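Local coordinates for 4-hydroxybutyrate CoA-transferase (PDB 3D3U), which probably transfers coenzyme A between acyl-CoA thioesters and free carboxylates such as acetate, at residues L117-P127 with A149-M160; S359-I369 with I413-L422. One frame throughout, in Å; residues are numbered along the deposited sequence.

Interaction 1: L117-P127 with A149-M160; sequences LDVAVVQVSTP and APVVVAEVNKQM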
loop_
_atom_site.group_PDB
_atom_site.type_symbol
_atom_site.label_atom_id
_atom_site.label_comp_id
_atom_site.label_asym_id
_atom_site.label_seq_id
_atom_site.Cartn_x
_atom_site.Cartn_y
_atom_site.Cartn_z
ATOM N N LEU A 117 2.036 -13.071 -17.699
ATOM C CA LEU A 117 2.282 -11.747 -18.254
ATOM C C LEU A 117 3.272 -11.793 -19.417
ATOM O O LEU A 117 4.345 -12.421 -19.357
ATOM C CB LEU A 117 2.731 -10.823 -17.110
ATOM C CG LEU A 117 4.081 -10.159 -17.138
ATOM C CD1 LEU A 117 3.832 -8.711 -16.919
ATOM C CD2 LEU A 117 5.044 -10.666 -16.112
ATOM N N ASP A 118 2.897 -11.127 -20.479
ATOM C CA ASP A 118 3.725 -11.042 -21.621
ATOM C C ASP A 118 4.522 -9.700 -21.658
ATOM O O ASP A 118 5.740 -9.682 -22.053
ATOM C CB ASP A 118 2.801 -11.145 -22.866
ATOM C CG ASP A 118 2.333 -12.571 -23.155
ATOM O OD1 ASP A 118 3.171 -13.545 -22.970
ATOM O OD2 ASP A 118 1.138 -12.794 -23.566
ATOM N N VAL A 119 3.813 -8.593 -21.343
ATOM C CA VAL A 119 4.389 -7.252 -21.305
ATOM C C VAL A 119 4.080 -6.583 -19.968
ATOM O O VAL A 119 2.957 -6.609 -19.529
ATOM C CB VAL A 119 3.897 -6.325 -22.517
ATOM C CG1 VAL A 119 2.640 -6.781 -23.085
ATOM C CG2 VAL A 119 3.763 -4.807 -22.137
ATOM N N ALA A 120 5.067 -5.966 -19.357
ATOM C CA ALA A 120 4.874 -5.187 -18.169
ATOM C C ALA A 120 4.954 -3.692 -18.523
ATOM O O ALA A 120 5.962 -3.232 -19.017
ATOM C CB ALA A 120 5.972 -5.590 -17.108
ATOM N N VAL A 121 3.908 -2.920 -18.290
ATOM C CA VAL A 121 3.973 -1.493 -18.599
ATOM C C VAL A 121 4.121 -0.671 -17.334
ATOM O O VAL A 121 3.184 -0.614 -16.604
ATOM C CB VAL A 121 2.750 -0.999 -19.344
ATOM C CG1 VAL A 121 2.767 0.529 -19.517
ATOM C CG2 VAL A 121 2.804 -1.589 -20.635
ATOM N N VAL A 122 5.273 -0.036 -17.090
ATOM C CA VAL A 122 5.580 0.659 -15.872
ATOM C C VAL A 122 5.975 2.090 -16.110
ATOM O O VAL A 122 6.369 2.509 -17.213
ATOM C CB VAL A 122 6.780 0.026 -15.119
ATOM C CG1 VAL A 122 6.562 -1.445 -14.837
ATOM C CG2 VAL A 122 8.067 0.217 -15.872
ATOM N N GLN A 123 5.955 2.864 -15.033
ATOM C CA GLN A 123 6.366 4.252 -15.190
ATOM C C GLN A 123 7.647 4.519 -14.412
ATOM O O GLN A 123 7.522 4.784 -13.302
ATOM C CB GLN A 123 5.223 5.168 -14.701
ATOM C CG GLN A 123 5.575 6.606 -14.693
ATOM C CD GLN A 123 4.373 7.495 -14.450
ATOM O OE1 GLN A 123 3.437 7.132 -13.747
ATOM N NE2 GLN A 123 4.418 8.684 -14.994
ATOM N N VAL A 124 8.853 4.486 -14.928
ATOM C CA VAL A 124 9.994 4.855 -14.050
ATOM C C VAL A 124 10.454 6.262 -14.179
ATOM O O VAL A 124 9.858 7.055 -14.935
ATOM C CB VAL A 124 11.182 4.051 -14.407
ATOM C CG1 VAL A 124 10.852 2.599 -14.092
ATOM C CG2 VAL A 124 11.461 4.203 -15.958
ATOM N N SER A 125 11.585 6.528 -13.522
ATOM C CA SER A 125 12.223 7.851 -13.477
ATOM C C SER A 125 13.425 7.969 -14.439
ATOM O O SER A 125 13.894 6.969 -15.038
ATOM C CB SER A 125 12.836 8.016 -12.133
ATOM O OG SER A 125 14.217 7.631 -12.237
ATOM N N THR A 126 13.990 9.185 -14.551
ATOM C CA THR A 126 15.175 9.318 -15.400
ATOM C C THR A 126 16.361 8.537 -14.807
ATOM O O THR A 126 16.628 8.645 -13.605
ATOM C CB THR A 126 15.547 10.757 -15.625
ATOM O OG1 THR A 126 15.321 11.533 -14.442
ATOM C CG2 THR A 126 14.596 11.371 -16.629
ATOM N N PRO A 127 17.068 7.779 -15.660
ATOM C CA PRO A 127 18.229 6.967 -15.254
ATOM C C PRO A 127 19.357 7.836 -14.881
ATOM O O PRO A 127 19.364 9.022 -15.169
ATOM C CB PRO A 127 18.666 6.251 -16.526
ATOM C CG PRO A 127 18.161 7.096 -17.662
ATOM C CD PRO A 127 16.855 7.753 -17.120
ATOM N N ALA A 149 8.295 -10.295 -17.347
ATOM C CA ALA A 149 7.774 -9.977 -18.626
ATOM C C ALA A 149 8.975 -9.986 -19.582
ATOM O O ALA A 149 9.956 -9.291 -19.315
ATOM C CB ALA A 149 7.187 -8.625 -18.573
ATOM N N PRO A 150 8.907 -10.762 -20.697
ATOM C CA PRO A 150 9.853 -10.594 -21.841
ATOM C C PRO A 150 9.787 -9.260 -22.582
ATOM O O PRO A 150 10.652 -9.033 -23.410
ATOM C CB PRO A 150 9.474 -11.727 -22.822
ATOM C CG PRO A 150 8.121 -12.220 -22.440
ATOM C CD PRO A 150 7.939 -11.868 -20.986
ATOM N N VAL A 151 8.788 -8.408 -22.366
ATOM C CA VAL A 151 8.768 -7.113 -23.048
ATOM C C VAL A 151 8.337 -6.178 -21.971
ATOM O O VAL A 151 7.261 -6.390 -21.322
ATOM C CB VAL A 151 7.651 -7.065 -24.084
ATOM C CG1 VAL A 151 7.404 -5.641 -24.615
ATOM C CG2 VAL A 151 7.901 -7.988 -25.168
ATOM N N VAL A 152 9.112 -5.127 -21.781
ATOM C CA VAL A 152 8.824 -4.148 -20.735
ATOM C C VAL A 152 8.694 -2.723 -21.315
ATOM O O VAL A 152 9.648 -2.145 -21.890
ATOM C CB VAL A 152 9.996 -4.162 -19.726
ATOM C CG1 VAL A 152 9.756 -3.196 -18.586
ATOM C CG2 VAL A 152 10.157 -5.487 -19.253
ATOM N N VAL A 153 7.536 -2.116 -21.153
ATOM C CA VAL A 153 7.372 -0.789 -21.717
ATOM C C VAL A 153 7.483 0.271 -20.603
ATOM O O VAL A 153 6.622 0.337 -19.759
ATOM C CB VAL A 153 6.036 -0.718 -22.367
ATOM C CG1 VAL A 153 5.853 0.631 -23.018
ATOM C CG2 VAL A 153 5.881 -1.847 -23.401
ATOM N N ALA A 154 8.510 1.103 -20.571
ATOM C CA ALA A 154 8.628 1.979 -19.436
ATOM C C ALA A 154 8.398 3.425 -19.876
ATOM O O ALA A 154 9.056 3.851 -20.830
ATOM C CB ALA A 154 9.954 1.877 -18.893
ATOM N N GLU A 155 7.530 4.189 -19.202
ATOM C CA GLU A 155 7.395 5.552 -19.552
ATOM C C GLU A 155 8.440 6.176 -18.738
ATOM O O GLU A 155 8.450 6.086 -17.543
ATOM C CB GLU A 155 6.057 6.112 -19.087
ATOM C CG GLU A 155 4.797 5.617 -19.792
ATOM C CD GLU A 155 3.441 6.160 -19.173
ATOM O OE1 GLU A 155 2.338 5.606 -19.576
ATOM O OE2 GLU A 155 3.394 7.146 -18.328
ATOM N N VAL A 156 9.364 6.842 -19.372
ATOM C CA VAL A 156 10.434 7.535 -18.620
ATOM C C VAL A 156 10.054 8.968 -18.148
ATOM O O VAL A 156 9.919 9.904 -18.934
ATOM C CB VAL A 156 11.758 7.473 -19.371
ATOM C CG1 VAL A 156 12.818 8.349 -18.647
ATOM C CG2 VAL A 156 12.166 6.005 -19.484
ATOM N N ASN A 157 9.842 9.117 -16.855
ATOM C CA ASN A 157 9.266 10.324 -16.460
ATOM C C ASN A 157 10.269 11.234 -15.758
ATOM O O ASN A 157 10.914 10.881 -14.712
ATOM C CB ASN A 157 8.023 10.069 -15.675
ATOM C CG ASN A 157 7.162 11.293 -15.573
ATOM O OD1 ASN A 157 7.633 12.432 -15.833
ATOM N ND2 ASN A 157 5.910 11.105 -15.139
ATOM N N LYS A 158 10.448 12.395 -16.410
ATOM C CA LYS A 158 11.321 13.472 -15.899
ATOM C C LYS A 158 10.825 13.981 -14.539
ATOM O O LYS A 158 11.618 14.455 -13.754
ATOM C CB LYS A 158 11.599 14.593 -16.939
ATOM C CG LYS A 158 12.761 14.134 -17.872
ATOM C CD LYS A 158 13.488 15.188 -18.780
ATOM C CE LYS A 158 14.456 14.497 -19.841
ATOM N NZ LYS A 158 13.938 13.103 -20.262
ATOM N N GLN A 159 9.527 13.795 -14.256
ATOM C CA GLN A 159 8.945 14.136 -12.972
ATOM C C GLN A 159 8.988 12.983 -11.921
ATOM O O GLN A 159 8.851 13.260 -10.705
ATOM C CB GLN A 159 7.488 14.551 -13.169
ATOM C CG GLN A 159 7.091 15.889 -12.594
ATOM C CD GLN A 159 6.979 16.849 -13.713
ATOM O OE1 GLN A 159 6.028 17.668 -13.811
ATOM N NE2 GLN A 159 7.937 16.720 -14.653
ATOM N N MET A 160 9.117 11.712 -12.340
ATOM C CA MET A 160 9.097 10.571 -11.359
ATOM C C MET A 160 10.311 10.710 -10.465
ATOM O O MET A 160 11.406 10.776 -10.995
ATOM C CB MET A 160 9.165 9.182 -12.054
ATOM C CG MET A 160 9.175 8.019 -11.052
ATOM S SD MET A 160 7.640 7.946 -9.991
ATOM C CE MET A 160 6.383 7.499 -11.120
#
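V121 and V153 share one rotamer (chi1 174° and -178°) that puts CG2 of each anti to the carbonyl carbon, beside the backbone N, and V121 CG2 meets V153 CB at 3.8 Å. Their paired register in the sheet makes the two side chains point the same way. V122 and V124 lie on the opposite face and, unlike V121, set CG2 between N and the carbonyl carbon; V122 CG2 is 3.9 Å from A154 CB and V124 CG2 4.0 Å from V156 CG2. The small A154 suits a site where two valines converge. Between these two layers of side chains the strands run parallel, and the 151-157 amides and carbonyls alternate as donors and acceptors. A120 N gives to V151 O (3.0 Å), V153 N to A120 O (2.9 Å), V122 N to V153 O, and E155 N to V122 O; farther on, N157 N gives to V124 O at 2.8 Å. Beta-branched valine favours this extended backbone and supplies apolar cover on both faces. At the entry to the pair, A149 CB rests 3.6 Å from A120 CB, with L117 CD1 beside it. At the exit, M160 points its CB at the other strand and CG meets S125 CB, while the bent chain beyond brings CE to 3.8 Å from Q123 CG. N157 OD1 accepts from Q159 N in an Asx turn. The buried carboxylate of E155 is paired with R39 and with the backbone N of F40. Helix 38-46, which carries both, covers the V121, V153 and E155 face; strands 27-30 and 176-180 flank the pair within the parallel sheet.

Interaction 2: S359-I369 with I413-L422; sequences STAKKGTESRI and IAHPDFRPAL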
loop_
_atom_site.group_PDB
_atom_site.type_symbol
_atom_site.label_atom_id
_atom_site.label_comp_id
_atom_site.label_asym_id
_atom_site.label_seq_id
_atom_site.Cartn_x
_atom_site.Cartn_y
_atom_site.Cartn_z
ATOM N N SER A 359 -16.651 3.638 15.878
ATOM C CA SER A 359 -17.627 2.714 16.365
ATOM C C SER A 359 -18.940 2.679 15.555
ATOM O O SER A 359 -19.769 1.772 15.757
ATOM C CB SER A 359 -17.857 2.927 17.868
ATOM O OG SER A 359 -18.284 4.263 18.237
ATOM N N THR A 360 -19.162 3.625 14.630
ATOM C CA THR A 360 -20.374 3.539 13.724
ATOM C C THR A 360 -20.241 3.852 12.241
ATOM O O THR A 360 -19.175 4.132 11.769
ATOM C CB THR A 360 -21.488 4.383 14.218
ATOM O OG1 THR A 360 -21.016 5.700 14.478
ATOM C CG2 THR A 360 -21.943 3.886 15.556
ATOM N N ALA A 361 -21.360 3.786 11.525
ATOM C CA ALA A 361 -21.410 4.154 10.105
ATOM C C ALA A 361 -22.755 4.794 9.750
ATOM O O ALA A 361 -23.708 4.692 10.518
ATOM C CB ALA A 361 -21.172 2.953 9.253
ATOM N N LYS A 362 -22.819 5.461 8.587
ATOM C CA LYS A 362 -24.041 6.149 8.122
ATOM C C LYS A 362 -24.567 7.105 9.216
ATOM O O LYS A 362 -25.715 6.978 9.618
ATOM C CB LYS A 362 -25.112 5.098 7.725
ATOM C CG LYS A 362 -26.518 5.660 7.166
ATOM C CD LYS A 362 -27.858 4.775 7.452
ATOM C CE LYS A 362 -28.911 4.813 6.320
ATOM N NZ LYS A 362 -30.213 4.362 6.941
ATOM N N LYS A 363 -23.728 8.035 9.705
ATOM C CA LYS A 363 -24.078 8.887 10.892
ATOM C C LYS A 363 -24.626 8.164 12.176
ATOM O O LYS A 363 -25.577 8.655 12.833
ATOM C CB LYS A 363 -25.014 10.076 10.550
ATOM C CG LYS A 363 -25.239 11.101 11.762
ATOM C CD LYS A 363 -26.725 11.563 11.912
ATOM C CE LYS A 363 -26.847 12.912 12.650
ATOM N NZ LYS A 363 -28.072 13.613 12.106
ATOM N N GLY A 364 -24.010 7.041 12.559
ATOM C CA GLY A 364 -24.317 6.430 13.852
ATOM C C GLY A 364 -25.544 5.566 13.755
ATOM O O GLY A 364 -26.091 5.161 14.775
ATOM N N THR A 365 -26.006 5.283 12.535
ATOM C CA THR A 365 -27.141 4.380 12.391
ATOM C C THR A 365 -26.636 2.959 12.562
ATOM O O THR A 365 -27.363 2.069 12.994
ATOM C CB THR A 365 -27.803 4.454 11.003
ATOM O OG1 THR A 365 -27.098 5.349 10.129
ATOM C CG2 THR A 365 -29.311 4.874 11.095
ATOM N N GLU A 366 -25.387 2.745 12.197
ATOM C CA GLU A 366 -24.868 1.395 12.120
ATOM C C GLU A 366 -23.593 1.175 12.913
ATOM O O GLU A 366 -22.596 1.901 12.712
ATOM C CB GLU A 366 -24.658 1.056 10.654
ATOM C CG GLU A 366 -25.747 1.749 9.840
ATOM C CD GLU A 366 -27.000 0.883 9.602
ATOM O OE1 GLU A 366 -26.888 -0.041 8.725
ATOM O OE2 GLU A 366 -28.093 1.139 10.229
ATOM N N SER A 367 -23.673 0.164 13.793
ATOM C CA SER A 367 -22.574 -0.378 14.616
ATOM C C SER A 367 -21.552 -1.176 13.806
ATOM O O SER A 367 -21.917 -2.192 13.222
ATOM C CB SER A 367 -23.172 -1.337 15.636
ATOM O OG SER A 367 -22.249 -1.731 16.635
ATOM N N ARG A 368 -20.295 -0.743 13.798
ATOM C CA ARG A 368 -19.196 -1.542 13.235
ATOM C C ARG A 368 -18.776 -2.717 14.105
ATOM O O ARG A 368 -17.837 -3.437 13.745
ATOM C CB ARG A 368 -17.923 -0.690 12.944
ATOM C CG ARG A 368 -18.063 0.269 11.773
ATOM C CD ARG A 368 -16.882 1.198 11.488
ATOM N NE ARG A 368 -17.423 2.258 10.652
ATOM C CZ ARG A 368 -17.586 2.190 9.325
ATOM N NH1 ARG A 368 -18.154 3.200 8.683
ATOM N NH2 ARG A 368 -17.172 1.126 8.624
ATOM N N ILE A 369 -19.431 -2.843 15.256
ATOM C CA ILE A 369 -19.340 -4.007 16.123
ATOM C C ILE A 369 -20.645 -4.844 16.187
ATOM O O ILE A 369 -21.640 -4.418 16.784
ATOM C CB ILE A 369 -18.889 -3.565 17.510
ATOM C CG1 ILE A 369 -17.441 -3.126 17.431
ATOM C CG2 ILE A 369 -19.072 -4.704 18.599
ATOM C CD1 ILE A 369 -17.144 -2.087 18.396
ATOM N N ILE A 413 -16.206 -0.578 24.227
ATOM C CA ILE A 413 -15.812 0.536 23.326
ATOM C C ILE A 413 -16.702 0.832 22.071
ATOM O O ILE A 413 -16.387 1.741 21.233
ATOM C CB ILE A 413 -14.423 0.330 22.818
ATOM C CG1 ILE A 413 -14.440 -0.717 21.751
ATOM C CG2 ILE A 413 -13.522 0.008 23.984
ATOM C CD1 ILE A 413 -13.189 -0.852 21.145
ATOM N N ALA A 414 -17.774 0.049 21.952
ATOM C CA ALA A 414 -18.851 0.312 21.037
ATOM C C ALA A 414 -19.565 1.637 21.299
ATOM O O ALA A 414 -19.522 2.216 22.398
ATOM C CB ALA A 414 -19.908 -0.848 21.151
ATOM N N HIS A 415 -20.340 2.059 20.306
ATOM C CA HIS A 415 -21.097 3.244 20.519
ATOM C C HIS A 415 -22.074 2.892 21.583
ATOM O O HIS A 415 -22.574 1.745 21.635
ATOM C CB HIS A 415 -21.785 3.724 19.252
ATOM C CG HIS A 415 -22.556 4.987 19.449
ATOM N ND1 HIS A 415 -21.981 6.240 19.355
ATOM C CD2 HIS A 415 -23.846 5.189 19.835
ATOM C CE1 HIS A 415 -22.881 7.156 19.647
ATOM N NE2 HIS A 415 -24.013 6.543 19.972
ATOM N N PRO A 416 -22.338 3.903 22.438
ATOM C CA PRO A 416 -23.331 3.812 23.522
ATOM C C PRO A 416 -24.748 3.370 23.125
ATOM O O PRO A 416 -25.444 2.691 23.929
ATOM C CB PRO A 416 -23.332 5.247 24.094
ATOM C CG PRO A 416 -22.025 5.800 23.777
ATOM C CD PRO A 416 -21.702 5.256 22.445
ATOM N N ASP A 417 -25.227 3.749 21.943
ATOM C CA ASP A 417 -26.644 3.312 21.611
ATOM C C ASP A 417 -26.737 1.796 21.600
ATOM O O ASP A 417 -27.631 1.171 22.164
ATOM C CB ASP A 417 -27.094 3.785 20.231
ATOM C CG ASP A 417 -27.058 5.286 20.074
ATOM O OD1 ASP A 417 -26.766 5.996 21.049
ATOM O OD2 ASP A 417 -27.272 5.821 18.960
ATOM N N PHE A 418 -25.706 1.255 20.969
ATOM C CA PHE A 418 -25.557 -0.116 20.660
ATOM C C PHE A 418 -25.142 -1.038 21.780
ATOM O O PHE A 418 -25.510 -2.217 21.738
ATOM C CB PHE A 418 -24.583 -0.132 19.537
ATOM C CG PHE A 418 -25.179 0.385 18.330
ATOM C CD1 PHE A 418 -24.439 1.044 17.393
ATOM C CD2 PHE A 418 -26.551 0.267 18.166
ATOM C CE1 PHE A 418 -25.055 1.511 16.269
ATOM C CE2 PHE A 418 -27.177 0.735 17.068
ATOM C CZ PHE A 418 -26.479 1.347 16.119
ATOM N N ARG A 419 -24.416 -0.503 22.775
ATOM C CA ARG A 419 -24.074 -1.266 23.979
ATOM C C ARG A 419 -25.163 -2.056 24.709
ATOM O O ARG A 419 -24.845 -3.151 25.065
ATOM C CB ARG A 419 -23.406 -0.417 24.995
ATOM C CG ARG A 419 -22.140 0.194 24.574
ATOM C CD ARG A 419 -21.434 0.939 25.697
ATOM N NE ARG A 419 -20.544 1.980 25.139
ATOM C CZ ARG A 419 -19.655 2.713 25.843
ATOM N NH1 ARG A 419 -18.961 3.644 25.213
ATOM N NH2 ARG A 419 -19.507 2.558 27.138
ATOM N N PRO A 420 -26.402 -1.575 24.989
ATOM C CA PRO A 420 -27.400 -2.516 25.530
ATOM C C PRO A 420 -27.902 -3.548 24.481
ATOM O O PRO A 420 -28.204 -4.700 24.890
ATOM C CB PRO A 420 -28.531 -1.625 26.131
ATOM C CG PRO A 420 -28.362 -0.258 25.523
ATOM C CD PRO A 420 -26.981 -0.207 24.865
ATOM N N ALA A 421 -28.001 -3.207 23.187
ATOM C CA ALA A 421 -28.353 -4.296 22.274
ATOM C C ALA A 421 -27.191 -5.347 22.431
ATOM O O ALA A 421 -27.425 -6.501 22.804
ATOM C CB ALA A 421 -28.566 -3.793 20.787
ATOM N N LEU A 422 -25.944 -4.914 22.261
ATOM C CA LEU A 422 -24.789 -5.765 22.469
ATOM C C LEU A 422 -24.674 -6.510 23.781
ATOM O O LEU A 422 -24.248 -7.647 23.796
ATOM C CB LEU A 422 -23.511 -4.970 22.248
ATOM C CG LEU A 422 -23.317 -4.631 20.743
ATOM C CD1 LEU A 422 -22.209 -3.568 20.435
ATOM C CD2 LEU A 422 -23.207 -5.887 19.806
#
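A short beta-hairpin, strands 360-361 and 366-367, leans on the N-terminal part of helix 418-427, with the ring of F418 set against S367. The hairpin carries a classic beta bulge, T365 and E366 both facing A361. T365 O lies at the edge of the F418 ring, 3.3 Å from F418 CZ. T360 also comes to the ring edge, its CG2 4.0 Å from F418 CE1, and touches H415 as well, with CG2 3.7 Å from H415 CB. Phenylalanine suits this spot because a flat ring can fill the angle between hairpin and helix, and D417 CB lies above one face, offset toward the rim. I369 then divides its branches: with CG1 anti to the carbonyl carbon (chi1 -70°), CD1 reaches A414 CB at 4.1 Å, while CG2 meets L422 CD1 at 3.8 Å, the two side chains crossing at about a right angle. S367 OG is held within its own strand region, donating to I369 O (2.8 Å). S359 CB lies against the backbone at H415, and its hydroxyl bonds to E392. F418 and L422 stand one helical turn apart, joined by the bond from L422 N to F418 O, and R419 NE donates to A414 O at 2.9 Å. The result is a bulged beta-hairpin packed on one side of a helix.

Interaction 1 and interaction 2 lie in different parts of the chain, the first within the N-terminal and the second within the C-terminal domain of the acetyl-CoA hydrolase/transferase family. Their centres are 47 Å apart and their nearest atoms about 31 Å apart, so they do not touch. They sit on opposite sides of the chain's centre, the centre of interaction 1 being 20 Å from it and that of interaction 2 29 Å. They also differ in kind: the first joins neighbouring strands inside a parallel sheet and is mostly buried, whereas the second is partly buried and sets a hairpin against a helix near the C-terminus. Neither can be tied to a substrate site here.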